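Local coordinates for Mgp-operon protein 3 (Mycoplasma pneumoniae, PDB 6RJ1) that probably takes part in host-cell adhesion as an extracellular, sugar-binding component of the adhesin machinery of this human pathogen, at residues A494-N499 against T721-T726. Numbering follows the deposited sequence.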
ATOM      1  N   ALA A 494      -7.465   5.584  10.237  1.00 59.66           N
ATOM      2  CA  ALA A 494      -8.561   6.550  10.104  1.00 60.14           C
ATOM      3  C   ALA A 494      -8.547   7.585  11.229  1.00 64.96           C
ATOM      4  O   ALA A 494      -9.170   8.638  11.095  1.00 65.35           O
ATOM      5  CB  ALA A 494      -9.902   5.827  10.066  1.00 60.81           C
ATOM      6  N   LYS A 495      -7.861   7.274  12.342  1.00 61.67           N
ATOM      7  CA  LYS A 495      -7.709   8.165  13.498  1.00 61.09           C
ATOM      8  C   LYS A 495      -6.285   8.774  13.530  1.00 64.72           C
ATOM      9  O   LYS A 495      -5.927   9.447  14.498  1.00 63.82           O
ATOM     10  CB  LYS A 495      -8.041   7.432  14.803  1.00 62.72           C
ATOM     11  CG  LYS A 495      -9.532   7.290  15.059  1.00 73.03           C
ATOM     12  CD  LYS A 495      -9.850   6.336  16.205  1.00 83.78           C
ATOM     13  CE  LYS A 495      -9.800   6.987  17.567  1.00106.29           C
ATOM     14  NZ  LYS A 495     -10.468   6.155  18.608  1.00120.76           N
ATOM     15  N   THR A 496      -5.482   8.539  12.457  1.00 60.42           N
ATOM     16  CA  THR A 496      -4.136   9.093  12.312  1.00 59.76           C
ATOM     17  C   THR A 496      -4.135  10.064  11.137  1.00 64.50           C
ATOM     18  O   THR A 496      -4.083   9.649   9.974  1.00 64.43           O
ATOM     19  CB  THR A 496      -3.059   8.002  12.208  1.00 63.74           C
ATOM     20  OG1 THR A 496      -3.239   7.046  13.248  1.00 62.74           O
ATOM     21  CG2 THR A 496      -1.654   8.573  12.289  1.00 60.86           C
ATOM     22  N   GLU A 497      -4.234  11.362  11.456  1.00 60.97           N
ATOM     23  CA  GLU A 497      -4.236  12.454  10.496  1.00 60.64           C
ATOM     24  C   GLU A 497      -2.795  12.715  10.061  1.00 64.25           C
ATOM     25  O   GLU A 497      -1.913  12.930  10.895  1.00 64.00           O
ATOM     26  CB  GLU A 497      -4.880  13.703  11.113  1.00 62.17           C
ATOM     27  CG  GLU A 497      -5.221  14.813  10.129  1.00 77.35           C
ATOM     28  CD  GLU A 497      -5.541  16.130  10.813  1.00108.27           C
ATOM     29  OE1 GLU A 497      -4.592  16.836  11.229  1.00 95.99           O
ATOM     30  OE2 GLU A 497      -6.745  16.451  10.947  1.00107.56           O
ATOM     31  N   LEU A 498      -2.554  12.642   8.754  1.00 60.76           N
ATOM     32  CA  LEU A 498      -1.233  12.857   8.177  1.00 59.85           C
ATOM     33  C   LEU A 498      -1.206  14.173   7.419  1.00 63.45           C
ATOM     34  O   LEU A 498      -2.259  14.719   7.070  1.00 61.82           O
ATOM     35  CB  LEU A 498      -0.851  11.695   7.230  1.00 59.41           C
ATOM     36  CG  LEU A 498      -0.837  10.275   7.821  1.00 63.27           C
ATOM     37  CD1 LEU A 498      -0.503   9.259   6.781  1.00 62.42           C
ATOM     38  CD2 LEU A 498       0.149  10.137   8.971  1.00 65.01           C
ATOM     39  N   ASN A 499       0.000  14.702   7.208  1.00 60.23           N
ATOM     40  CA  ASN A 499       0.207  15.899   6.414  1.00 60.26           C
ATOM     41  C   ASN A 499       0.354  15.392   4.982  1.00 64.16           C
ATOM     42  O   ASN A 499       1.180  14.516   4.712  1.00 64.63           O
ATOM     43  CB  ASN A 499       1.447  16.655   6.875  1.00 61.16           C
ATOM     44  CG  ASN A 499       1.703  17.977   6.190  1.00 74.70           C
ATOM     45  OD1 ASN A 499       1.116  18.329   5.159  1.00 70.34           O
ATOM     46  ND2 ASN A 499       2.605  18.743   6.755  1.00 65.24           N
ATOM     47  N   THR A 721     -10.851  11.645  18.981  1.00 97.92           N
ATOM     48  CA  THR A 721      -9.545  12.306  19.029  1.00 95.26           C
ATOM     49  C   THR A 721      -8.589  11.649  18.019  1.00 94.12           C
ATOM     50  O   THR A 721      -8.544  10.421  17.902  1.00 93.74           O
ATOM     51  CB  THR A 721      -9.022  12.386  20.464  1.00 99.25           C
ATOM     52  OG1 THR A 721     -10.102  12.754  21.321  1.00 97.37           O
ATOM     53  CG2 THR A 721      -7.899  13.404  20.618  1.00 97.05           C
ATOM     54  N   LYS A 722      -7.881  12.492  17.254  1.00 86.01           N
ATOM     55  CA  LYS A 722      -6.973  12.111  16.185  1.00 83.35           C
ATOM     56  C   LYS A 722      -5.496  12.268  16.574  1.00 82.46           C
ATOM     57  O   LYS A 722      -5.149  13.144  17.368  1.00 81.40           O
ATOM     58  CB  LYS A 722      -7.285  12.972  14.945  1.00 85.28           C
ATOM     59  CG  LYS A 722      -7.550  12.198  13.656  1.00 97.90           C
ATOM     60  CD  LYS A 722      -9.007  11.742  13.520  1.00105.37           C
ATOM     61  CE  LYS A 722      -9.543  11.937  12.126  1.00108.96           C
ATOM     62  NZ  LYS A 722      -9.930  13.352  11.877  1.00115.55           N
ATOM     63  N   VAL A 723      -4.636  11.425  15.984  1.00 76.05           N
ATOM     64  CA  VAL A 723      -3.179  11.438  16.144  1.00 74.69           C
ATOM     65  C   VAL A 723      -2.704  12.346  15.006  1.00 78.11           C
ATOM     66  O   VAL A 723      -3.177  12.205  13.875  1.00 78.66           O
ATOM     67  CB  VAL A 723      -2.552  10.014  16.010  1.00 77.77           C
ATOM     68  CG1 VAL A 723      -1.070  10.019  16.366  1.00 77.19           C
ATOM     69  CG2 VAL A 723      -3.293   8.989  16.849  1.00 77.41           C
ATOM     70  N   LYS A 724      -1.805  13.284  15.295  1.00 73.16           N
ATOM     71  CA  LYS A 724      -1.305  14.196  14.269  1.00 72.55           C
ATOM     72  C   LYS A 724       0.187  14.021  13.982  1.00 75.00           C
ATOM     73  O   LYS A 724       1.027  14.335  14.832  1.00 74.98           O
ATOM     74  CB  LYS A 724      -1.648  15.662  14.602  1.00 75.32           C
ATOM     75  CG  LYS A 724      -3.090  16.049  14.297  1.00 95.66           C
ATOM     76  CD  LYS A 724      -3.287  17.557  14.418  1.00107.87           C
ATOM     77  CE  LYS A 724      -4.745  17.949  14.410  1.00120.58           C
ATOM     78  NZ  LYS A 724      -4.921  19.414  14.584  1.00128.99           N
ATOM     79  N   TRP A 725       0.503  13.511  12.778  1.00 69.92           N
ATOM     80  CA  TRP A 725       1.868  13.332  12.278  1.00 69.06           C
ATOM     81  C   TRP A 725       2.031  14.415  11.210  1.00 72.29           C
ATOM     82  O   TRP A 725       1.536  14.271  10.089  1.00 73.19           O
ATOM     83  CB  TRP A 725       2.079  11.907  11.706  1.00 67.59           C
ATOM     84  CG  TRP A 725       2.016  10.779  12.709  1.00 68.48           C
ATOM     85  CD1 TRP A 725       1.822  10.876  14.060  1.00 71.35           C
ATOM     86  CD2 TRP A 725       2.187   9.379  12.429  1.00 68.17           C
ATOM     87  NE1 TRP A 725       1.842   9.625  14.634  1.00 70.64           N
ATOM     88  CE2 TRP A 725       2.068   8.688  13.659  1.00 72.17           C
ATOM     89  CE3 TRP A 725       2.428   8.639  11.256  1.00 69.02           C
ATOM     90  CZ2 TRP A 725       2.175   7.294  13.745  1.00 71.45           C
ATOM     91  CZ3 TRP A 725       2.522   7.262  11.342  1.00 70.33           C
ATOM     92  CH2 TRP A 725       2.411   6.602  12.576  1.00 71.17           C
ATOM     93  N   THR A 726       2.628  15.545  11.597  1.00 67.64           N
ATOM     94  CA  THR A 726       2.770  16.718  10.728  1.00 67.34           C
ATOM     95  C   THR A 726       4.000  16.688   9.799  1.00 71.56           C
ATOM     96  O   THR A 726       4.011  17.402   8.791  1.00 70.87           O
ATOM     97  CB  THR A 726       2.726  18.000  11.562  1.00 73.42           C
ATOM     98  OG1 THR A 726       3.621  17.865  12.659  1.00 73.03           O
ATOM     99  CG2 THR A 726       1.324  18.309  12.078  1.00 72.21           C
TER
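Lys495 and Val723 begin a parallel backbone ladder, the N-H of Val723 reaching Lys495 O at 2.8 Å and almost straight (171°). The chain of 494-499 then answers with Glu497 N to Val723 O, a more bent bond, and Glu497 O accepts Trp725 N at 3.1 Å. Each of Val723 and Glu497 thus uses both its N-H and its C=O on the other strand, the zigzag expected of parallel pairing. A weak bond from Asn499 N to Trp725 O follows. Beyond it the side chain of Asn499 takes over: with CG anti to the backbone N (chi1 -175°), ND2 gives a bond of 2.8 Å to Thr726 O, which lies nearly in the amide plane.

Apolar packing gathers on the face that carries Thr496, Leu498, Val723 and Trp725. The methyl CG2 of Thr496 sits over the six-membered ring of Trp725, 4.0 Å from its centroid, as a CH-pi contact. Leu498 lies alongside the indole and brings CD2 to 3.6 Å from CE3. Thr496 OG1 is meanwhile bonded to Tyr478 OH and Trp492 O, while Trp725 NE1 is held by Glu703 O.

Charge marks the other face. Glu497 and the extended Lys724 run side by side, OE1 resting 3.4 Å from CE, yet the carboxylate and ammonium stop short of a salt bridge. Lys722 bends across the backbone of Lys495, and its NZ is bonded to Gly532 O.

The arrangement is a short parallel pairing within a mixed beta-sheet: strand 496-498 adds to strand 723-732, which is antiparallel to 693-699, while helix 701-712 packs against Val723.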